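Local coordinates for cell shape-determining protein MreC (Listeria monocytogenes, PDB 2J5U), which is probably involved in forming and maintaining the shape of the bacterial cell, at residues I76-N79 / W83-Q86; N133-K138 / I189-I194; N144-I149 / S179-K184. All blocks are in the same frame, centred on the assembly; numbering follows the deposited sequence.

Contact 1: I76-N79 / W83-Q86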
loop_
_atom_site.group_PDB
_atom_site.type_symbol
_atom_site.label_atom_id
_atom_site.label_comp_id
_atom_site.label_asym_id
_atom_site.label_seq_id
_atom_site.Cartn_x
_atom_site.Cartn_y
_atom_site.Cartn_z
ATOM N N ILE A 76 -10.033 -86.340 17.908
ATOM C CA ILE A 76 -9.529 -87.693 18.130
ATOM C C ILE A 76 -10.441 -88.553 19.013
ATOM O O ILE A 76 -10.161 -89.724 19.222
ATOM C CB ILE A 76 -8.127 -87.693 18.748
ATOM C CG1 ILE A 76 -8.161 -87.063 20.133
ATOM C CG2 ILE A 76 -7.185 -86.934 17.860
ATOM C CD1 ILE A 76 -6.821 -87.057 20.811
ATOM N N SER A 77 -11.527 -87.986 19.526
ATOM C CA SER A 77 -12.444 -88.755 20.362
ATOM C C SER A 77 -13.744 -88.026 20.629
ATOM O O SER A 77 -13.759 -86.826 20.867
ATOM C CB SER A 77 -11.794 -89.115 21.696
ATOM O OG SER A 77 -12.717 -89.793 22.534
ATOM N N ARG A 78 -14.843 -88.764 20.584
ATOM C CA ARG A 78 -16.158 -88.197 20.822
ATOM C C ARG A 78 -17.036 -89.318 21.366
ATOM O O ARG A 78 -17.151 -90.382 20.763
ATOM C CB ARG A 78 -16.729 -87.634 19.523
ATOM C CG ARG A 78 -18.007 -86.856 19.698
ATOM C CD ARG A 78 -18.358 -86.118 18.426
ATOM N NE ARG A 78 -19.529 -85.269 18.589
ATOM C CZ ARG A 78 -19.957 -84.410 17.669
ATOM N NH1 ARG A 78 -21.032 -83.677 17.912
ATOM N NH2 ARG A 78 -19.314 -84.280 16.510
ATOM N N ASN A 79 -17.639 -89.075 22.523
ATOM C CA ASN A 79 -18.465 -90.071 23.169
ATOM C C ASN A 79 -19.930 -89.892 22.835
ATOM O O ASN A 79 -20.478 -88.809 22.981
ATOM C CB ASN A 79 -18.272 -89.989 24.684
ATOM C CG ASN A 79 -18.895 -91.160 25.418
ATOM O OD1 ASN A 79 -19.969 -91.643 25.059
ATOM N ND2 ASN A 79 -18.226 -91.612 26.464
ATOM N N TRP A 83 -22.319 -86.667 22.939
ATOM C CA TRP A 83 -21.981 -86.307 21.570
ATOM C C TRP A 83 -22.074 -84.820 21.224
ATOM O O TRP A 83 -21.178 -84.269 20.581
ATOM C CB TRP A 83 -22.881 -87.104 20.623
ATOM C CG TRP A 83 -22.404 -87.148 19.210
ATOM C CD1 TRP A 83 -22.835 -86.376 18.169
ATOM C CD2 TRP A 83 -21.377 -87.995 18.685
ATOM N NE1 TRP A 83 -22.134 -86.690 17.027
ATOM C CE2 TRP A 83 -21.231 -87.677 17.317
ATOM C CE3 TRP A 83 -20.560 -88.986 19.243
ATOM C CZ2 TRP A 83 -20.303 -88.315 16.496
ATOM C CZ3 TRP A 83 -19.634 -89.624 18.427
ATOM C CH2 TRP A 83 -19.511 -89.281 17.066
ATOM N N ASN A 84 -23.154 -84.175 21.644
ATOM C CA ASN A 84 -23.355 -82.766 21.335
ATOM C C ASN A 84 -22.753 -81.776 22.310
ATOM O O ASN A 84 -22.895 -80.570 22.139
ATOM C CB ASN A 84 -24.845 -82.468 21.203
ATOM C CG ASN A 84 -25.462 -83.169 20.030
ATOM O OD1 ASN A 84 -24.828 -83.321 18.983
ATOM N ND2 ASN A 84 -26.709 -83.591 20.181
ATOM N N ASP A 85 -22.080 -82.274 23.329
ATOM C CA ASP A 85 -21.503 -81.383 24.311
ATOM C C ASP A 85 -20.023 -81.135 24.112
ATOM O O ASP A 85 -19.519 -80.022 24.275
ATOM C CB ASP A 85 -21.664 -81.960 25.726
ATOM C CG ASP A 85 -23.086 -81.914 26.230
ATOM O OD1 ASP A 85 -23.868 -81.052 25.758
ATOM O OD2 ASP A 85 -23.414 -82.727 27.126
ATOM N N GLN A 86 -19.330 -82.174 23.703
ATOM C CA GLN A 86 -17.905 -82.071 23.686
ATOM C C GLN A 86 -17.181 -82.936 22.679
ATOM O O GLN A 86 -17.709 -83.916 22.165
ATOM C CB GLN A 86 -17.532 -82.389 25.124
ATOM C CG GLN A 86 -16.171 -82.736 25.494
ATOM C CD GLN A 86 -16.144 -82.997 26.984
ATOM O OE1 GLN A 86 -16.728 -82.238 27.756
ATOM N NE2 GLN A 86 -15.474 -84.065 27.396
#
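Arg-78, following strand 68-77, lays its side chain over one face of the Trp-83 indole, in the connection that leads to the next strand of the barrel, 86-89. With CG anti to the backbone N (chi1 -172°) and the chain extended as far as NE, it runs roughly at right angles to the Trp-83 side chain. CD sits over the benzene ring as a CH-pi contact, 3.3 Å from CD to the centroid of the six-membered ring. Farther out the guanidinium lies almost flat on the indole, planes 12° apart, with CZ of Arg-78 3.5 Å from the centroid of the five-membered ring, a cation-pi stack. The same group grips the backbone side-on: NE donates to Trp-83 O at 2.8 Å and NH1 to that same Trp-83 O at 2.7 Å, both somewhat bent and both from one face of the carbonyl plane. NH1 also donates to Met-216 O, while Trp-83 NE1 donates to Tyr-217 O. Next in sequence, Asn-79 sends OD1 back to Thr-81 N, in the intervening loop. Its carbonyl O comes within 2.8 Å of Trp-83 N, but at a poor angle for a bond. Pairing a cation with an aromatic face while two of its N-H groups take one carbonyl fixes the guanidinium's rotation and ties the tryptophan ring to its own backbone through the arginine.

Contact 2: N133-K138 / I189-I194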
loop_
_atom_site.group_PDB
_atom_site.type_symbol
_atom_site.label_atom_id
_atom_site.label_comp_id
_atom_site.label_asym_id
_atom_site.label_seq_id
_atom_site.Cartn_x
_atom_site.Cartn_y
_atom_site.Cartn_z
ATOM N N ASN A 133 -23.026 -71.792 28.817
ATOM C CA ASN A 133 -22.266 -71.628 27.583
ATOM C C ASN A 133 -22.770 -70.450 26.747
ATOM O O ASN A 133 -23.959 -70.337 26.474
ATOM C CB ASN A 133 -22.318 -72.930 26.791
ATOM C CG ASN A 133 -21.385 -72.928 25.619
ATOM O OD1 ASN A 133 -20.263 -72.428 25.709
ATOM N ND2 ASN A 133 -21.829 -73.502 24.511
ATOM N N ARG A 134 -21.863 -69.565 26.343
ATOM C CA ARG A 134 -22.270 -68.394 25.576
ATOM C C ARG A 134 -21.171 -67.767 24.735
ATOM O O ARG A 134 -19.997 -68.010 24.964
ATOM C CB ARG A 134 -22.848 -67.346 26.531
ATOM C CG ARG A 134 -22.008 -67.097 27.764
ATOM C CD ARG A 134 -22.792 -66.342 28.821
ATOM N NE ARG A 134 -22.811 -64.913 28.556
ATOM C CZ ARG A 134 -21.952 -64.044 29.091
ATOM N NH1 ARG A 134 -22.029 -62.747 28.777
ATOM N NH2 ARG A 134 -21.028 -64.463 29.963
ATOM N N VAL A 135 -21.557 -66.973 23.744
ATOM C CA VAL A 135 -20.582 -66.286 22.907
ATOM C C VAL A 135 -21.144 -64.925 22.481
ATOM O O VAL A 135 -22.323 -64.801 22.146
ATOM C CB VAL A 135 -20.153 -67.180 21.679
ATOM C CG1 VAL A 135 -21.150 -68.247 21.461
ATOM C CG2 VAL A 135 -20.000 -66.361 20.418
ATOM N N SER A 136 -20.302 -63.895 22.548
ATOM C CA SER A 136 -20.700 -62.533 22.173
ATOM C C SER A 136 -20.806 -62.471 20.651
ATOM O O SER A 136 -19.854 -62.804 19.938
ATOM C CB SER A 136 -19.646 -61.521 22.623
ATOM O OG SER A 136 -19.312 -61.659 23.983
ATOM N N ALA A 137 -21.941 -62.006 20.155
ATOM C CA ALA A 137 -22.143 -61.959 18.720
ATOM C C ALA A 137 -22.707 -60.662 18.181
ATOM O O ALA A 137 -23.290 -59.858 18.906
ATOM C CB ALA A 137 -23.053 -63.122 18.291
ATOM N N LYS A 138 -22.542 -60.507 16.873
ATOM C CA LYS A 138 -23.013 -59.352 16.139
ATOM C C LYS A 138 -23.847 -59.812 14.937
ATOM O O LYS A 138 -23.493 -60.782 14.253
ATOM C CB LYS A 138 -21.820 -58.530 15.649
ATOM C CG LYS A 138 -22.209 -57.216 15.008
ATOM C CD LYS A 138 -20.990 -56.444 14.565
ATOM C CE LYS A 138 -20.253 -57.193 13.481
ATOM N NZ LYS A 138 -19.065 -56.438 13.024
ATOM N N ILE A 189 -15.865 -64.207 13.068
ATOM C CA ILE A 189 -16.032 -65.607 12.728
ATOM C C ILE A 189 -17.511 -65.839 12.479
ATOM O O ILE A 189 -18.345 -65.439 13.285
ATOM C CB ILE A 189 -15.550 -66.536 13.855
ATOM C CG1 ILE A 189 -14.021 -66.551 13.924
ATOM C CG2 ILE A 189 -15.985 -67.969 13.558
ATOM C CD1 ILE A 189 -13.379 -65.208 13.871
ATOM N N PHE A 190 -17.838 -66.474 11.358
ATOM C CA PHE A 190 -19.238 -66.747 11.020
ATOM C C PHE A 190 -19.858 -67.764 11.985
ATOM O O PHE A 190 -19.269 -68.812 12.267
ATOM C CB PHE A 190 -19.359 -67.276 9.578
ATOM C CG PHE A 190 -20.784 -67.528 9.141
ATOM C CD1 PHE A 190 -21.696 -66.477 9.034
ATOM C CD2 PHE A 190 -21.225 -68.820 8.864
ATOM C CE1 PHE A 190 -23.036 -66.710 8.658
ATOM C CE2 PHE A 190 -22.552 -69.063 8.491
ATOM C CZ PHE A 190 -23.461 -68.002 8.388
ATOM N N ILE A 191 -21.048 -67.451 12.483
ATOM C CA ILE A 191 -21.732 -68.339 13.412
ATOM C C ILE A 191 -22.920 -69.009 12.734
ATOM O O ILE A 191 -23.053 -70.231 12.764
ATOM C CB ILE A 191 -22.261 -67.583 14.647
ATOM C CG1 ILE A 191 -21.098 -67.010 15.469
ATOM C CG2 ILE A 191 -23.099 -68.506 15.477
ATOM C CD1 ILE A 191 -21.548 -66.199 16.664
ATOM N N GLY A 192 -23.786 -68.205 12.123
ATOM C CA GLY A 192 -24.953 -68.761 11.467
ATOM C C GLY A 192 -25.880 -67.732 10.853
ATOM O O GLY A 192 -25.488 -66.594 10.609
ATOM N N THR A 193 -27.130 -68.127 10.635
ATOM C CA THR A 193 -28.116 -67.260 10.007
ATOM C C THR A 193 -29.378 -67.062 10.822
ATOM O O THR A 193 -29.880 -68.010 11.421
ATOM C CB THR A 193 -28.517 -67.850 8.658
ATOM O OG1 THR A 193 -27.407 -67.756 7.759
ATOM C CG2 THR A 193 -29.717 -67.128 8.084
ATOM N N ILE A 194 -29.899 -65.835 10.855
ATOM C CA ILE A 194 -31.138 -65.614 11.593
ATOM C C ILE A 194 -32.171 -66.422 10.841
ATOM O O ILE A 194 -32.226 -66.401 9.612
ATOM C CB ILE A 194 -31.591 -64.147 11.610
ATOM C CG1 ILE A 194 -30.644 -63.315 12.469
ATOM C CG2 ILE A 194 -32.999 -64.055 12.171
ATOM C CD1 ILE A 194 -31.059 -61.868 12.609
#
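Within the six-stranded antiparallel barrel that contains strands 135-139 and 190-199, Val-135 and Ala-137 meet Ile-191 through side chains alone. The two strands are not neighbours: strand 175-178 lies between them in the sheet, and the CA atoms of Ala-137 and Ile-191 are 8.3 Å apart. The Ile-191 side chain bridges that distance, and its CD1 makes both contacts. Its CG1 stands anti to the carbonyl carbon (chi1 -65°), and an extended second torsion carries CD1 forward to the methyl of Ala-137, 3.8 Å from CD1 to CB. The same CD1 meets Val-135 CG2 at 4.1 Å, the valine and isoleucine side chains reaching for each other tip to tip. Val-135 and Ala-137, two residues apart on their strand, thus offer neighbouring apolar surfaces to a single methyl. On the other strand, Ile-191 and Gly-192 together face Val-176 in a classic beta bulge. Toward the second subunit, Lys-138 NZ forms a salt bridge with Asp-47 of that other chain, and Phe-190 packs on its Gln-40. The contact itself is wholly apolar and buried, and its few methyl contacts join strands that share no backbone bonds with each other, as core residues do inside a barrel.

Contact 3: N144-I149 / S179-K184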
loop_
_atom_site.group_PDB
_atom_site.type_symbol
_atom_site.label_atom_id
_atom_site.label_comp_id
_atom_site.label_asym_id
_atom_site.label_seq_id
_atom_site.Cartn_x
_atom_site.Cartn_y
_atom_site.Cartn_z
ATOM N N ASN A 144 -25.515 -52.667 12.467
ATOM C CA ASN A 144 -25.200 -53.814 13.307
ATOM C C ASN A 144 -25.897 -53.810 14.664
ATOM O O ASN A 144 -26.245 -52.757 15.200
ATOM C CB ASN A 144 -23.692 -53.868 13.511
ATOM C CG ASN A 144 -22.955 -54.087 12.223
ATOM O OD1 ASN A 144 -21.749 -53.883 12.138
ATOM N ND2 ASN A 144 -23.684 -54.520 11.201
ATOM N N ALA A 145 -26.106 -55.002 15.208
ATOM C CA ALA A 145 -26.725 -55.166 16.524
ATOM C C ALA A 145 -25.889 -56.200 17.275
ATOM O O ALA A 145 -25.280 -57.078 16.660
ATOM C CB ALA A 145 -28.165 -55.638 16.388
ATOM N N PHE A 146 -25.851 -56.090 18.597
ATOM C CA PHE A 146 -25.068 -57.013 19.402
ATOM C C PHE A 146 -25.913 -57.825 20.362
ATOM O O PHE A 146 -26.969 -57.389 20.802
ATOM C CB PHE A 146 -23.997 -56.245 20.167
ATOM C CG PHE A 146 -23.062 -55.495 19.276
ATOM C CD1 PHE A 146 -23.437 -54.272 18.720
ATOM C CD2 PHE A 146 -21.825 -56.036 18.929
ATOM C CE1 PHE A 146 -22.590 -53.604 17.828
ATOM C CE2 PHE A 146 -20.973 -55.370 18.036
ATOM C CZ PHE A 146 -21.358 -54.158 17.488
ATOM N N GLY A 147 -25.444 -59.020 20.679
ATOM C CA GLY A 147 -26.183 -59.871 21.585
ATOM C C GLY A 147 -25.341 -61.035 22.065
ATOM O O GLY A 147 -24.146 -61.127 21.766
ATOM N N ILE A 148 -25.971 -61.929 22.818
ATOM C CA ILE A 148 -25.280 -63.092 23.339
ATOM C C ILE A 148 -25.910 -64.381 22.825
ATOM O O ILE A 148 -27.118 -64.574 22.932
ATOM C CB ILE A 148 -25.325 -63.116 24.876
ATOM C CG1 ILE A 148 -24.826 -61.786 25.441
ATOM C CG2 ILE A 148 -24.461 -64.240 25.388
ATOM C CD1 ILE A 148 -23.385 -61.468 25.098
ATOM N N ILE A 149 -25.101 -65.247 22.231
ATOM C CA ILE A 149 -25.621 -66.527 21.776
ATOM C C ILE A 149 -25.619 -67.334 23.070
ATOM O O ILE A 149 -24.604 -67.394 23.771
ATOM C CB ILE A 149 -24.685 -67.208 20.766
ATOM C CG1 ILE A 149 -24.654 -66.426 19.447
ATOM C CG2 ILE A 149 -25.132 -68.649 20.562
ATOM C CD1 ILE A 149 -25.911 -66.482 18.669
ATOM N N SER A 179 -18.419 -61.054 17.881
ATOM C CA SER A 179 -18.140 -59.643 18.114
ATOM C C SER A 179 -16.768 -59.413 18.740
ATOM O O SER A 179 -16.196 -58.335 18.622
ATOM C CB SER A 179 -19.200 -59.058 19.036
ATOM O OG SER A 179 -19.104 -59.599 20.342
ATOM N N GLY A 180 -16.247 -60.437 19.404
ATOM C CA GLY A 180 -14.971 -60.318 20.077
ATOM C C GLY A 180 -15.123 -59.575 21.403
ATOM O O GLY A 180 -14.194 -59.513 22.205
ATOM N N LEU A 181 -16.314 -59.042 21.649
ATOM C CA LEU A 181 -16.565 -58.253 22.838
ATOM C C LEU A 181 -16.546 -58.982 24.161
ATOM O O LEU A 181 -16.582 -58.354 25.217
ATOM C CB LEU A 181 -17.872 -57.475 22.666
ATOM C CG LEU A 181 -17.745 -56.607 21.412
ATOM C CD1 LEU A 181 -19.042 -55.882 21.124
ATOM C CD2 LEU A 181 -16.610 -55.614 21.612
ATOM N N GLY A 182 -16.480 -60.303 24.100
ATOM C CA GLY A 182 -16.424 -61.105 25.309
ATOM C C GLY A 182 -14.979 -61.200 25.757
ATOM O O GLY A 182 -14.682 -61.753 26.813
ATOM N N GLY A 183 -14.081 -60.670 24.926
ATOM C CA GLY A 183 -12.666 -60.659 25.238
ATOM C C GLY A 183 -11.834 -61.881 24.919
ATOM O O GLY A 183 -10.635 -61.886 25.193
ATOM N N LYS A 184 -12.423 -62.913 24.330
ATOM C CA LYS A 184 -11.637 -64.099 24.047
ATOM C C LYS A 184 -11.632 -64.652 22.636
ATOM O O LYS A 184 -10.801 -65.490 22.315
ATOM C CB LYS A 184 -12.009 -65.209 25.018
ATOM C CG LYS A 184 -13.476 -65.410 25.185
ATOM C CD LYS A 184 -13.917 -64.904 26.530
ATOM C CE LYS A 184 -13.210 -65.638 27.661
ATOM N NZ LYS A 184 -13.899 -65.398 28.974
#
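Ser-179 OG, rotated to lie between its backbone N and carbonyl carbon (chi1 68°), takes the N-H of Leu-181 at 3.1 Å from OG to N, a fairly straight bond of 157° that makes an ST turn. This turn overlaps the next: Gly-183 N bonds back to Gly-180 O at 3.0 Å, closing a type I beta turn from Gly-180 to Gly-183 with Leu-181 in it, and Arg-227 NH2 also reaches Gly-180 O. The compact loop follows strand 175-178 of the barrel and meets strand 145-153, although strand 135-139 lies between those two strands in the sheet. Phe-146 does the reaching from the strand side. Its ring turns the CD2–CE2 side to the loop, where Ser-179 CB sits near the ring plane, at its edge, 4.0 Å from CD2. The leucine side chain crosses that of the phenylalanine at about a right angle. A second subunit packs on the same place: its Trp-83 meets the Phe-146 ring and touches Leu-181, its Tyr-217 OH is hydrogen-bonded to Phe-146 N, and Leu-181 makes backbone hydrogen bonds to it. Within the chain, the closest approach is made by the CD1 methyl of Leu-181, lying obliquely to the phenyl ring and 3.5 Å from Phe-146 CD2.

Contacts 2 and 3 share one barrel, their centres about 8 Å apart, and are joined directly where strands 135-139 and 145-153 run side by side: Val-135 O lies 2.8 Å from Ile-149 N, and Ala-137 N 2.9 Å from Gly-147 O, both probable hydrogen bonds. Contact 1 belongs to the other six-stranded barrel, its centre about 21 Å from that of contact 2 and about 26 Å from that of contact 3. It touches neither, and no other chain of the assembly reaches it here. Trp-83, the residue at the centre of contact 1, does reach contact 3 from a second subunit, so that a residue of the first barrel of one subunit packs on the second barrel of another.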